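Local coordinates for RagB/SusD domain protein (PDB 5J5U) that binds chitin as a SusD homologue of a chitin utilization locus and probably delivers chitin fragments to a partner transporter in the outer membrane, at residues 17-25 and 167-175; 105-113 and 148-156. All coordinates share one frame; numbering follows the deposited sequence.

Overall arrangement
Interactions 1 and 2 sit in the same helical part of the chain, their centres about 17 Å apart. Along the sequence interaction 2 is nested within the loop closed by interaction 1, which brings helix 16-29 against a segment more than 140 residues further on. Met107, on helix 98-119, ties the two together. Its CE methyl packs 3.4 Å from CG of Gln24, and its SD lies 3.7 Å from CE2 of Phe173, so it meets both the helix and the loop of interaction 1. The opposite side of the same helix packs on helix 143-160. Both contacts belong to the helical framework of the SusD fold.

Interaction 1 (17-25 and 167-175); sequences AGQLTFTQL and SVKGDLFYN
Gln24 spends both ends of its amide on consecutive residues of loop 167-175. OE1 accepts the backbone N-H of Leu172 on a lone pair in the carbonyl plane, with N to OE1 2.7 Å and an angle of 156° at the hydrogen. NE2 gives a hydrogen to Asp171 OD1, 3.0 Å away, on the anti side and tilted from the carboxylate plane. Asp171 OD1 also takes weak bonds from the N-H groups of Phe173 and Tyr174, which curl the loop in the manner of an Asx turn, while OD2 is held by Gly176 N and Trp181 NE1. CG of Gln24 stands anti to its own carbonyl carbon (chi1 -72°) and the chain runs on extended, laying the amide over the Phe173 ring: the planes are 17° apart, with CD 3.8 Å above the ring centre. Met107 packs against both side chains.

A third hydrogen bond crosses about one turn earlier on the helix, where Thr21 OG1 donates to Gly170 O, 2.6 Å away. Glycine suits this turn, since a CB would run into Ala17 O and the preceding carbonyl. Beside it Leu172 CD1 meets Thr21 CG2 and Leu25 CG, each at 3.9 Å.

At the Ala17 end the backbone does the touching: Ala17 CA lies 3.2 Å from Lys169 O. The loose, solvent side is the rest of the lysine, whose chain leads away from the helix after its CB meets Ala17 CB. A leucine in place of Gln24 would probably leave the Leu172 N-H without this acceptor and Asp171 OD1 without one of its donors. Because the amide donates and accepts at once, it probably sets the orientation of the loop as well as its distance from helix 16-29.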
loop_
_atom_site.group_PDB
_atom_site.type_symbol
_atom_site.label_atom_id
_atom_site.label_comp_id
_atom_site.label_asym_id
_atom_site.label_seq_id
_atom_site.Cartn_x
_atom_site.Cartn_y
_atom_site.Cartn_z
ATOM N N ALA A 17 19.254 16.461 6.931
ATOM C CA ALA A 17 17.960 17.077 6.648
ATOM C C ALA A 17 17.604 16.976 5.167
ATOM O O ALA A 17 16.556 16.441 4.807
ATOM C CB ALA A 17 17.956 18.532 7.081
ATOM N N GLY A 18 18.490 17.470 4.309
ATOM C CA GLY A 18 18.225 17.501 2.884
ATOM C C GLY A 18 17.981 16.124 2.323
ATOM O O GLY A 18 17.095 15.916 1.482
ATOM N N GLN A 19 18.768 15.174 2.803
ATOM C CA GLN A 19 18.656 13.809 2.350
ATOM C C GLN A 19 17.330 13.200 2.811
ATOM O O GLN A 19 16.643 12.536 2.025
ATOM C CB GLN A 19 19.868 13.001 2.837
ATOM C CG GLN A 19 21.075 13.163 1.891
ATOM C CD GLN A 19 22.306 12.344 2.278
ATOM O OE1 GLN A 19 22.563 12.090 3.453
ATOM N NE2 GLN A 19 23.066 11.922 1.279
ATOM N N LEU A 20 16.954 13.454 4.058
ATOM C CA LEU A 20 15.703 12.938 4.580
ATOM C C LEU A 20 14.558 13.466 3.739
ATOM O O LEU A 20 13.715 12.689 3.309
ATOM C CB LEU A 20 15.508 13.314 6.056
ATOM C CG LEU A 20 14.172 12.887 6.695
ATOM C CD1 LEU A 20 13.896 11.432 6.456
ATOM C CD2 LEU A 20 14.101 13.190 8.190
ATOM N N THR A 21 14.556 14.780 3.488
ATOM C CA THR A 21 13.515 15.455 2.692
ATOM C C THR A 21 13.416 14.864 1.276
ATOM O O THR A 21 12.316 14.632 0.746
ATOM C CB THR A 21 13.777 17.007 2.608
ATOM O OG1 THR A 21 13.598 17.613 3.898
ATOM C CG2 THR A 21 12.835 17.696 1.606
ATOM N N PHE A 22 14.576 14.622 0.671
ATOM C CA PHE A 22 14.631 14.018 -0.655
ATOM C C PHE A 22 14.001 12.609 -0.639
ATOM O O PHE A 22 13.138 12.306 -1.458
ATOM C CB PHE A 22 16.073 13.962 -1.136
ATOM C CG PHE A 22 16.245 13.351 -2.482
ATOM C CD1 PHE A 22 16.115 14.124 -3.626
ATOM C CD2 PHE A 22 16.559 12.009 -2.613
ATOM C CE1 PHE A 22 16.286 13.563 -4.876
ATOM C CE2 PHE A 22 16.730 11.452 -3.851
ATOM C CZ PHE A 22 16.595 12.223 -4.987
ATOM N N THR A 23 14.407 11.768 0.309
ATOM C CA THR A 23 13.854 10.431 0.402
ATOM C C THR A 23 12.346 10.425 0.601
ATOM O O THR A 23 11.607 9.676 -0.068
ATOM C CB THR A 23 14.497 9.653 1.539
ATOM O OG1 THR A 23 15.865 9.405 1.205
ATOM C CG2 THR A 23 13.790 8.310 1.727
ATOM N N GLN A 24 11.898 11.245 1.544
ATOM C CA GLN A 24 10.477 11.372 1.811
ATOM C C GLN A 24 9.730 11.795 0.545
ATOM O O GLN A 24 8.679 11.233 0.225
ATOM C CB GLN A 24 10.227 12.342 2.951
ATOM C CG GLN A 24 10.632 11.769 4.297
ATOM C CD GLN A 24 10.256 12.674 5.449
ATOM O OE1 GLN A 24 9.870 13.822 5.240
ATOM N NE2 GLN A 24 10.377 12.165 6.677
ATOM N N LEU A 25 10.300 12.730 -0.205
ATOM C CA LEU A 25 9.660 13.160 -1.438
ATOM C C LEU A 25 9.698 12.050 -2.529
ATOM O O LEU A 25 8.760 11.909 -3.308
ATOM C CB LEU A 25 10.309 14.466 -1.934
ATOM C CG LEU A 25 9.773 15.747 -1.244
ATOM C CD1 LEU A 25 10.616 17.004 -1.531
ATOM C CD2 LEU A 25 8.299 15.990 -1.600
ATOM N N SER A 167 17.557 17.398 17.506
ATOM C CA SER A 167 16.377 17.799 16.753
ATOM C C SER A 167 16.293 17.062 15.398
ATOM O O SER A 167 17.310 16.665 14.824
ATOM C CB SER A 167 16.385 19.320 16.561
ATOM O OG SER A 167 15.329 19.768 15.736
ATOM N N VAL A 168 15.078 16.830 14.917
ATOM C CA VAL A 168 14.884 16.221 13.602
ATOM C C VAL A 168 14.521 17.250 12.528
ATOM O O VAL A 168 13.470 17.879 12.581
ATOM C CB VAL A 168 13.811 15.134 13.640
ATOM C CG1 VAL A 168 13.667 14.508 12.275
ATOM C CG2 VAL A 168 14.156 14.081 14.690
ATOM N N LYS A 169 15.400 17.405 11.546
ATOM C CA LYS A 169 15.268 18.445 10.530
ATOM C C LYS A 169 15.017 17.841 9.156
ATOM O O LYS A 169 15.652 16.857 8.799
ATOM C CB LYS A 169 16.534 19.305 10.501
ATOM C CG LYS A 169 16.750 20.162 11.771
ATOM C CD LYS A 169 15.672 21.237 11.910
ATOM C CE LYS A 169 15.899 22.102 13.145
ATOM N NZ LYS A 169 15.001 23.297 13.198
ATOM N N GLY A 170 14.091 18.410 8.387
ATOM C CA GLY A 170 13.858 17.948 7.024
ATOM C C GLY A 170 12.708 16.960 6.902
ATOM O O GLY A 170 12.463 16.360 5.845
ATOM N N ASP A 171 12.001 16.800 8.008
ATOM C CA ASP A 171 10.898 15.870 8.103
ATOM C C ASP A 171 9.590 16.512 7.639
ATOM O O ASP A 171 9.042 17.392 8.311
ATOM C CB ASP A 171 10.783 15.363 9.540
ATOM C CG ASP A 171 9.554 14.547 9.768
ATOM O OD1 ASP A 171 9.108 13.854 8.821
ATOM O OD2 ASP A 171 9.048 14.576 10.909
ATOM N N LEU A 172 9.106 16.079 6.475
ATOM C CA LEU A 172 7.857 16.600 5.918
ATOM C C LEU A 172 6.621 15.846 6.431
ATOM O O LEU A 172 5.505 16.343 6.355
ATOM C CB LEU A 172 7.899 16.542 4.391
ATOM C CG LEU A 172 8.979 17.423 3.770
ATOM C CD1 LEU A 172 9.058 17.200 2.264
ATOM C CD2 LEU A 172 8.778 18.880 4.099
ATOM N N PHE A 173 6.833 14.646 6.945
ATOM C CA PHE A 173 5.741 13.829 7.449
ATOM C C PHE A 173 5.178 14.459 8.705
ATOM O O PHE A 173 3.967 14.535 8.907
ATOM C CB PHE A 173 6.211 12.405 7.789
ATOM C CG PHE A 173 6.562 11.546 6.601
ATOM C CD1 PHE A 173 6.127 11.865 5.323
ATOM C CD2 PHE A 173 7.333 10.404 6.782
ATOM C CE1 PHE A 173 6.462 11.071 4.238
ATOM C CE2 PHE A 173 7.668 9.589 5.708
ATOM C CZ PHE A 173 7.236 9.923 4.428
ATOM N N TYR A 174 6.089 14.882 9.568
ATOM C CA TYR A 174 5.730 15.218 10.933
ATOM C C TYR A 174 6.452 16.415 11.514
ATOM O O TYR A 174 6.280 16.709 12.694
ATOM C CB TYR A 174 5.997 14.011 11.841
ATOM C CG TYR A 174 5.151 12.789 11.575
ATOM C CD1 TYR A 174 5.736 11.535 11.429
ATOM C CD2 TYR A 174 3.775 12.879 11.497
ATOM C CE1 TYR A 174 4.970 10.405 11.203
ATOM C CE2 TYR A 174 2.991 11.748 11.274
ATOM C CZ TYR A 174 3.598 10.510 11.123
ATOM O OH TYR A 174 2.824 9.372 10.910
ATOM N N ASN A 175 7.269 17.089 10.711
ATOM C CA ASN A 175 8.037 18.244 11.185
ATOM C C ASN A 175 8.827 17.937 12.450
ATOM O O ASN A 175 8.872 18.766 13.360
ATOM C CB ASN A 175 7.125 19.447 11.468
ATOM C CG ASN A 175 6.457 19.980 10.234
ATOM O OD1 ASN A 175 7.106 20.282 9.229
ATOM N ND2 ASN A 175 5.140 20.099 10.297
#

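Interaction 2 (105-113 and 148-156)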
loop_
_atom_site.group_PDB
_atom_site.type_symbol
_atom_site.label_atom_id
_atom_site.label_comp_id
_atom_site.label_asym_id
_atom_site.label_seq_id
_atom_site.Cartn_x
_atom_site.Cartn_y
_atom_site.Cartn_z
ATOM N N LYS A 105 16.398 5.341 10.323
ATOM C CA LYS A 105 16.269 3.876 10.372
ATOM C C LYS A 105 14.821 3.449 10.112
ATOM O O LYS A 105 14.570 2.485 9.354
ATOM C CB LYS A 105 16.764 3.314 11.712
ATOM C CG LYS A 105 18.256 2.959 11.697
ATOM C CD LYS A 105 18.754 2.459 13.046
ATOM C CE LYS A 105 18.395 3.437 14.147
ATOM N NZ LYS A 105 19.047 3.105 15.428
ATOM N N ILE A 106 13.876 4.188 10.708
ATOM C CA ILE A 106 12.458 3.942 10.466
ATOM C C ILE A 106 12.189 4.158 8.974
ATOM O O ILE A 106 11.578 3.310 8.317
ATOM C CB ILE A 106 11.560 4.845 11.344
ATOM C CG1 ILE A 106 11.779 4.514 12.816
ATOM C CG2 ILE A 106 10.096 4.621 11.057
ATOM C CD1 ILE A 106 11.120 5.479 13.743
ATOM N N MET A 107 12.727 5.252 8.430
ATOM C CA MET A 107 12.566 5.507 7.011
ATOM C C MET A 107 13.044 4.282 6.242
ATOM O O MET A 107 12.353 3.818 5.328
ATOM C CB MET A 107 13.348 6.747 6.561
ATOM C CG MET A 107 12.709 8.064 6.931
ATOM S SD MET A 107 11.117 8.360 6.151
ATOM C CE MET A 107 11.528 8.441 4.416
ATOM N N LYS A 108 14.192 3.732 6.651
ATOM C CA LYS A 108 14.835 2.716 5.836
ATOM C C LYS A 108 13.948 1.487 5.764
ATOM O O LYS A 108 13.909 0.808 4.730
ATOM C CB LYS A 108 16.223 2.360 6.357
ATOM C CG LYS A 108 16.813 1.124 5.676
ATOM C CD LYS A 108 18.305 1.252 5.429
ATOM C CE LYS A 108 19.119 0.710 6.578
ATOM N NZ LYS A 108 18.641 -0.604 7.065
ATOM N N VAL A 109 13.173 1.248 6.825
ATOM C CA VAL A 109 12.282 0.093 6.800
ATOM C C VAL A 109 11.162 0.363 5.784
ATOM O O VAL A 109 10.881 -0.468 4.930
ATOM C CB VAL A 109 11.722 -0.237 8.207
ATOM C CG1 VAL A 109 10.698 -1.366 8.128
ATOM C CG2 VAL A 109 12.865 -0.617 9.162
ATOM N N MET A 110 10.572 1.549 5.838
ATOM C CA MET A 110 9.487 1.896 4.933
ATOM C C MET A 110 9.925 1.832 3.469
ATOM O O MET A 110 9.209 1.287 2.620
ATOM C CB MET A 110 8.962 3.293 5.262
ATOM C CG MET A 110 8.234 3.369 6.597
ATOM S SD MET A 110 7.775 5.062 7.062
ATOM C CE MET A 110 6.349 5.322 6.018
ATOM N N VAL A 111 11.109 2.364 3.185
ATOM C CA VAL A 111 11.685 2.254 1.854
ATOM C C VAL A 111 11.809 0.772 1.431
ATOM O O VAL A 111 11.356 0.407 0.349
ATOM C CB VAL A 111 13.099 2.952 1.773
ATOM C CG1 VAL A 111 13.859 2.576 0.487
ATOM C CG2 VAL A 111 13.012 4.494 1.942
ATOM N N ALA A 112 12.370 -0.080 2.290
ATOM C CA ALA A 112 12.768 -1.436 1.856
ATOM C C ALA A 112 11.616 -2.448 1.890
ATOM O O ALA A 112 11.590 -3.423 1.126
ATOM C CB ALA A 112 13.919 -1.942 2.717
ATOM N N GLN A 113 10.677 -2.209 2.805
ATOM C CA GLN A 113 9.508 -3.060 2.980
ATOM C C GLN A 113 8.692 -3.244 1.684
ATOM O O GLN A 113 8.275 -4.360 1.360
ATOM C CB GLN A 113 8.619 -2.495 4.096
ATOM C CG GLN A 113 7.281 -3.172 4.232
ATOM C CD GLN A 113 6.142 -2.313 3.687
ATOM O OE1 GLN A 113 5.932 -1.176 4.146
ATOM N NE2 GLN A 113 5.393 -2.857 2.703
ATOM N N ASN A 148 13.271 -9.999 10.155
ATOM C CA ASN A 148 13.833 -9.959 11.517
ATOM C C ASN A 148 14.616 -8.660 11.720
ATOM O O ASN A 148 14.567 -8.040 12.790
ATOM C CB ASN A 148 14.750 -11.156 11.798
ATOM C CG ASN A 148 13.979 -12.444 12.022
ATOM O OD1 ASN A 148 12.822 -12.415 12.451
ATOM N ND2 ASN A 148 14.608 -13.583 11.719
ATOM N N SER A 149 15.345 -8.253 10.689
ATOM C CA SER A 149 16.101 -7.005 10.745
ATOM C C SER A 149 15.139 -5.779 10.838
ATOM O O SER A 149 15.389 -4.824 11.605
ATOM C CB SER A 149 17.048 -6.930 9.546
ATOM O OG SER A 149 17.597 -5.647 9.372
ATOM N N PHE A 150 14.015 -5.835 10.122
ATOM C CA PHE A 150 12.959 -4.809 10.259
ATOM C C PHE A 150 12.484 -4.688 11.712
ATOM O O PHE A 150 12.408 -3.587 12.275
ATOM C CB PHE A 150 11.732 -5.130 9.386
ATOM C CG PHE A 150 11.931 -4.925 7.903
ATOM C CD1 PHE A 150 12.980 -4.169 7.414
ATOM C CD2 PHE A 150 11.042 -5.494 6.996
ATOM C CE1 PHE A 150 13.145 -3.989 6.062
ATOM C CE2 PHE A 150 11.212 -5.322 5.630
ATOM C CZ PHE A 150 12.247 -4.562 5.165
ATOM N N PHE A 151 12.130 -5.825 12.303
ATOM C CA PHE A 151 11.609 -5.817 13.657
ATOM C C PHE A 151 12.663 -5.248 14.604
ATOM O O PHE A 151 12.344 -4.420 15.462
ATOM C CB PHE A 151 11.182 -7.225 14.109
ATOM C CG PHE A 151 9.960 -7.744 13.412
ATOM C CD1 PHE A 151 8.795 -6.989 13.362
ATOM C CD2 PHE A 151 9.986 -8.988 12.775
ATOM C CE1 PHE A 151 7.649 -7.473 12.691
ATOM C CE2 PHE A 151 8.869 -9.478 12.113
ATOM C CZ PHE A 151 7.686 -8.709 12.067
ATOM N N LYS A 152 13.911 -5.692 14.454
ATOM C CA LYS A 152 14.990 -5.174 15.296
ATOM C C LYS A 152 15.144 -3.648 15.201
ATOM O O LYS A 152 15.166 -2.951 16.224
ATOM C CB LYS A 152 16.320 -5.834 14.940
ATOM C CG LYS A 152 17.451 -5.427 15.875
ATOM C CD LYS A 152 18.827 -5.846 15.342
ATOM C CE LYS A 152 19.892 -5.680 16.421
ATOM N NZ LYS A 152 21.250 -6.130 16.026
ATOM N N ASP A 153 15.230 -3.126 13.983
ATOM C CA ASP A 153 15.365 -1.694 13.806
ATOM C C ASP A 153 14.169 -0.902 14.345
ATOM O O ASP A 153 14.357 0.165 14.905
ATOM C CB ASP A 153 15.567 -1.346 12.345
ATOM C CG ASP A 153 16.978 -1.552 11.910
ATOM O OD1 ASP A 153 17.805 -1.835 12.794
ATOM O OD2 ASP A 153 17.271 -1.397 10.709
ATOM N N LEU A 154 12.944 -1.379 14.137
ATOM C CA LEU A 154 11.775 -0.657 14.654
ATOM C C LEU A 154 11.711 -0.664 16.190
ATOM O O LEU A 154 11.414 0.364 16.826
ATOM C CB LEU A 154 10.495 -1.239 14.075
ATOM C CG LEU A 154 10.389 -1.042 12.563
ATOM C CD1 LEU A 154 9.227 -1.858 11.983
ATOM C CD2 LEU A 154 10.260 0.447 12.220
ATOM N N ASP A 155 11.995 -1.822 16.780
ATOM C CA ASP A 155 12.074 -1.940 18.230
ATOM C C ASP A 155 13.092 -0.946 18.816
ATOM O O ASP A 155 12.754 -0.024 19.610
ATOM C CB ASP A 155 12.445 -3.369 18.594
ATOM C CG ASP A 155 12.565 -3.578 20.077
ATOM O OD1 ASP A 155 11.556 -3.977 20.702
ATOM O OD2 ASP A 155 13.672 -3.334 20.613
ATOM N N GLU A 156 14.331 -1.091 18.363
ATOM C CA GLU A 156 15.398 -0.246 18.871
ATOM C C GLU A 156 15.195 1.223 18.555
ATOM O O GLU A 156 15.610 2.070 19.334
ATOM C CB GLU A 156 16.742 -0.700 18.325
ATOM C CG GLU A 156 17.127 -2.076 18.798
ATOM C CD GLU A 156 18.420 -2.543 18.192
ATOM O OE1 GLU A 156 19.016 -1.778 17.405
ATOM O OE2 GLU A 156 18.851 -3.664 18.527
HETATM O O HOH W 1 19.380 -2.163 9.372
#
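NZ of Lys108, on helix 105-113, is held by hydrogen bonds to a water and to Tyr124 OH, and faces Asp153 of helix 148-156 at longer range. The water, 2.9 Å from Lys108 NZ, accepts one of its hydrogens and donates in turn to Asp153 OD2, 2.6 Å from that water. The direct salt bridge from Lys108 NZ to Asp153 OD2 is long, 4.0 Å, so the water carries the closer link. The bent lysine chain swings its end back toward the aspartate, a pairing of charges that suits the partly exposed edge of the interface. The aliphatic part of Lys105 passes by the same Asp153, while its NZ bonds to Gln160 OE1.

Away from these charges the interface is apolar. The two helices run antiparallel, 151° apart with axes 9.3 Å from each other at closest approach. They follow each other in the chain and form an antiparallel helical hairpin, consistent with a family placed in the TPR clan. Val109 is the central residue of helix 105-113 here: its CG1 lies over one face of the Phe150 ring, 24° off the normal and offset toward the rim, with CD1 of that ring 3.7 Å from CG1. A beta-branched residue fits well because its other methyl, CG2, can reach CD2 of Leu154 and CB of Asp153.

Phe150 turns its CG anti to the carbonyl carbon (chi1 -73°), which carries the ring across to the Ala112-Gln113 end of helix 105-113. Its CZ comes 4.0 Å from Ala112 CB and 3.7 Å from Gln113 N, where the small alanine lets the ring lie close to the backbone. At the other end Ile106 CG2 meets Leu154 CD2 at 4.3 Å, while the same isoleucine also rests on Ala185 of helix 178-195.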